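Long-range contact in lipoprotein LPPX (Mycobacterium tuberculosis, PDB 2BYO), which probably carries phthiocerol dimycocerosates, lipids of the mycobacterial cell wall, from the cell membrane to the outer membrane: residues S143-G149 with A169-Q175. Residue numbers count along the deposited sequence, not the author numbering.
Sequences STTKITG and ATVWIAQ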
loop_
_atom_site.group_PDB
_atom_site.type_symbol
_atom_site.label_atom_id
_atom_site.label_comp_id
_atom_site.label_asym_id
_atom_site.label_seq_id
_atom_site.Cartn_x
_atom_site.Cartn_y
_atom_site.Cartn_z
ATOM N N SER A 143 -12.009 -14.931 -2.802
ATOM C CA SER A 143 -12.866 -14.275 -3.784
ATOM C C SER A 143 -12.990 -12.789 -3.455
ATOM O O SER A 143 -13.382 -12.414 -2.338
ATOM C CB SER A 143 -14.259 -14.901 -3.805
ATOM O OG SER A 143 -14.198 -16.272 -4.165
ATOM N N THR A 144 -12.658 -11.950 -4.431
ATOM C CA THR A 144 -12.631 -10.512 -4.227
ATOM C C THR A 144 -13.402 -9.789 -5.314
ATOM O O THR A 144 -13.498 -10.267 -6.428
ATOM C CB THR A 144 -11.192 -9.935 -4.216
ATOM O OG1 THR A 144 -10.609 -10.040 -5.514
ATOM C CG2 THR A 144 -10.304 -10.628 -3.205
ATOM N N THR A 145 -13.952 -8.635 -4.958
ATOM C CA THR A 145 -14.589 -7.735 -5.903
ATOM C C THR A 145 -13.504 -6.816 -6.433
ATOM O O THR A 145 -12.815 -6.147 -5.650
ATOM C CB THR A 145 -15.659 -6.896 -5.189
ATOM O OG1 THR A 145 -16.627 -7.759 -4.571
ATOM C CG2 THR A 145 -16.342 -5.965 -6.149
ATOM N N LYS A 146 -13.338 -6.807 -7.752
ATOM C CA LYS A 146 -12.369 -5.955 -8.413
ATOM C C LYS A 146 -13.070 -4.671 -8.822
ATOM O O LYS A 146 -14.078 -4.713 -9.513
ATOM C CB LYS A 146 -11.786 -6.654 -9.640
ATOM C CG LYS A 146 -10.703 -5.866 -10.349
ATOM C CD LYS A 146 -10.314 -6.536 -11.661
ATOM C CE LYS A 146 -9.183 -5.780 -12.368
ATOM N NZ LYS A 146 -8.844 -6.397 -13.679
ATOM N N ILE A 147 -12.553 -3.540 -8.357
ATOM C CA ILE A 147 -13.109 -2.240 -8.686
ATOM C C ILE A 147 -11.977 -1.352 -9.154
ATOM O O ILE A 147 -10.988 -1.178 -8.448
ATOM C CB ILE A 147 -13.820 -1.571 -7.484
ATOM C CG1 ILE A 147 -14.928 -2.476 -6.954
ATOM C CG2 ILE A 147 -14.419 -0.203 -7.898
ATOM C CD1 ILE A 147 -15.614 -1.955 -5.719
ATOM N N THR A 148 -12.131 -0.808 -10.356
ATOM C CA THR A 148 -11.170 0.116 -10.922
ATOM C C THR A 148 -11.687 1.527 -10.764
ATOM O O THR A 148 -12.877 1.752 -10.605
ATOM C CB THR A 148 -10.948 -0.150 -12.423
ATOM O OG1 THR A 148 -12.208 -0.120 -13.104
ATOM C CG2 THR A 148 -10.300 -1.501 -12.637
ATOM N N GLY A 149 -10.784 2.485 -10.850
ATOM C CA GLY A 149 -11.143 3.890 -10.687
ATOM C C GLY A 149 -9.971 4.747 -11.090
ATOM O O GLY A 149 -8.883 4.227 -11.335
ATOM N N ALA A 169 -6.248 3.176 -11.006
ATOM C CA ALA A 169 -5.976 2.359 -9.851
ATOM C C ALA A 169 -7.009 1.237 -9.793
ATOM O O ALA A 169 -8.047 1.291 -10.481
ATOM C CB ALA A 169 -6.023 3.203 -8.589
ATOM N N THR A 170 -6.706 0.222 -8.989
ATOM C CA THR A 170 -7.589 -0.921 -8.802
ATOM C C THR A 170 -7.538 -1.378 -7.350
ATOM O O THR A 170 -6.483 -1.311 -6.719
ATOM C CB THR A 170 -7.173 -2.106 -9.687
ATOM O OG1 THR A 170 -7.004 -1.664 -11.042
ATOM C CG2 THR A 170 -8.255 -3.237 -9.636
ATOM N N VAL A 171 -8.681 -1.804 -6.816
ATOM C CA VAL A 171 -8.722 -2.439 -5.500
ATOM C C VAL A 171 -9.463 -3.763 -5.615
ATOM O O VAL A 171 -10.375 -3.899 -6.438
ATOM C CB VAL A 171 -9.409 -1.561 -4.412
ATOM C CG1 VAL A 171 -8.636 -0.254 -4.205
ATOM C CG2 VAL A 171 -10.873 -1.280 -4.742
ATOM N N TRP A 172 -9.060 -4.720 -4.785
ATOM C CA TRP A 172 -9.697 -6.024 -4.706
ATOM C C TRP A 172 -10.147 -6.247 -3.274
ATOM O O TRP A 172 -9.317 -6.296 -2.353
ATOM C CB TRP A 172 -8.710 -7.109 -5.103
ATOM C CG TRP A 172 -8.376 -7.177 -6.572
ATOM C CD1 TRP A 172 -8.959 -7.991 -7.497
ATOM C CD2 TRP A 172 -7.357 -6.442 -7.271
ATOM N NE1 TRP A 172 -8.383 -7.802 -8.728
ATOM C CE2 TRP A 172 -7.400 -6.856 -8.623
ATOM C CE3 TRP A 172 -6.424 -5.464 -6.895
ATOM C CZ2 TRP A 172 -6.535 -6.338 -9.595
ATOM C CZ3 TRP A 172 -5.569 -4.950 -7.861
ATOM C CH2 TRP A 172 -5.637 -5.383 -9.198
ATOM N N ILE A 173 -11.459 -6.382 -3.093
ATOM C CA ILE A 173 -12.077 -6.365 -1.778
ATOM C C ILE A 173 -12.718 -7.706 -1.510
ATOM O O ILE A 173 -13.578 -8.146 -2.270
ATOM C CB ILE A 173 -13.147 -5.245 -1.666
ATOM C CG1 ILE A 173 -12.495 -3.872 -1.879
ATOM C CG2 ILE A 173 -13.844 -5.284 -0.300
ATOM C CD1 ILE A 173 -13.480 -2.784 -2.195
ATOM N N ALA A 174 -12.309 -8.340 -0.411
ATOM C CA ALA A 174 -12.780 -9.679 -0.061
ATOM C C ALA A 174 -14.301 -9.719 -0.025
ATOM O O ALA A 174 -14.950 -8.751 0.407
ATOM C CB ALA A 174 -12.215 -10.105 1.285
ATOM N N GLN A 175 -14.862 -10.838 -0.480
ATOM C CA GLN A 175 -16.312 -11.061 -0.441
ATOM C C GLN A 175 -16.728 -11.977 0.707
ATOM O O GLN A 175 -17.853 -12.439 0.747
ATOM C CB GLN A 175 -16.781 -11.653 -1.766
ATOM C CG GLN A 175 -16.528 -10.744 -2.961
ATOM C CD GLN A 175 -16.717 -11.454 -4.284
ATOM O OE1 GLN A 175 -16.817 -12.683 -4.335
ATOM N NE2 GLN A 175 -16.757 -10.681 -5.371
HETATM O O HOH W 1 -16.627 -7.164 -1.868
#
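Two neighbouring antiparallel strands pair here, near one end of the large antiparallel sheet of LppX. Strand 129-139 flanks 143-149 on its far side, and strand 181-187 flanks 169-174. Three hydrogen-bonded pairs hold the register: T145 with I173, I147 with V171, and G149 with A169. In the central pair, I147 N to V171 O and V171 N to I147 O both measure 2.9 Å. K146-W172 and T148-T170, which lie between them, and T144-A174, beyond T145-I173, are non-hydrogen-bonded pairs. CA-H...O contacts add to the ladder, such as W172 CA to T145 O at 3.3 Å. The sheet is the U-shaped beta half-barrel of the LppX/LprAFG family, which encloses a large hydrophobic cavity. I147, V171 and I173 share the face turned to helix 22-36. I147 CB lies 4.0 Å from V171 CG2, and V171 also touches the bound docosahexaenoic acid. On the other face, K146 CG lies 3.4 Å from W172 NE1, which donates its hydrogen bond to E137 on strand 129-139. Q175 ends the pairing: its N donates a hydrogen bond to S143 O (2.9 Å), and its NE2 donates to T145 OG1 (3.0 Å) as well as to T136.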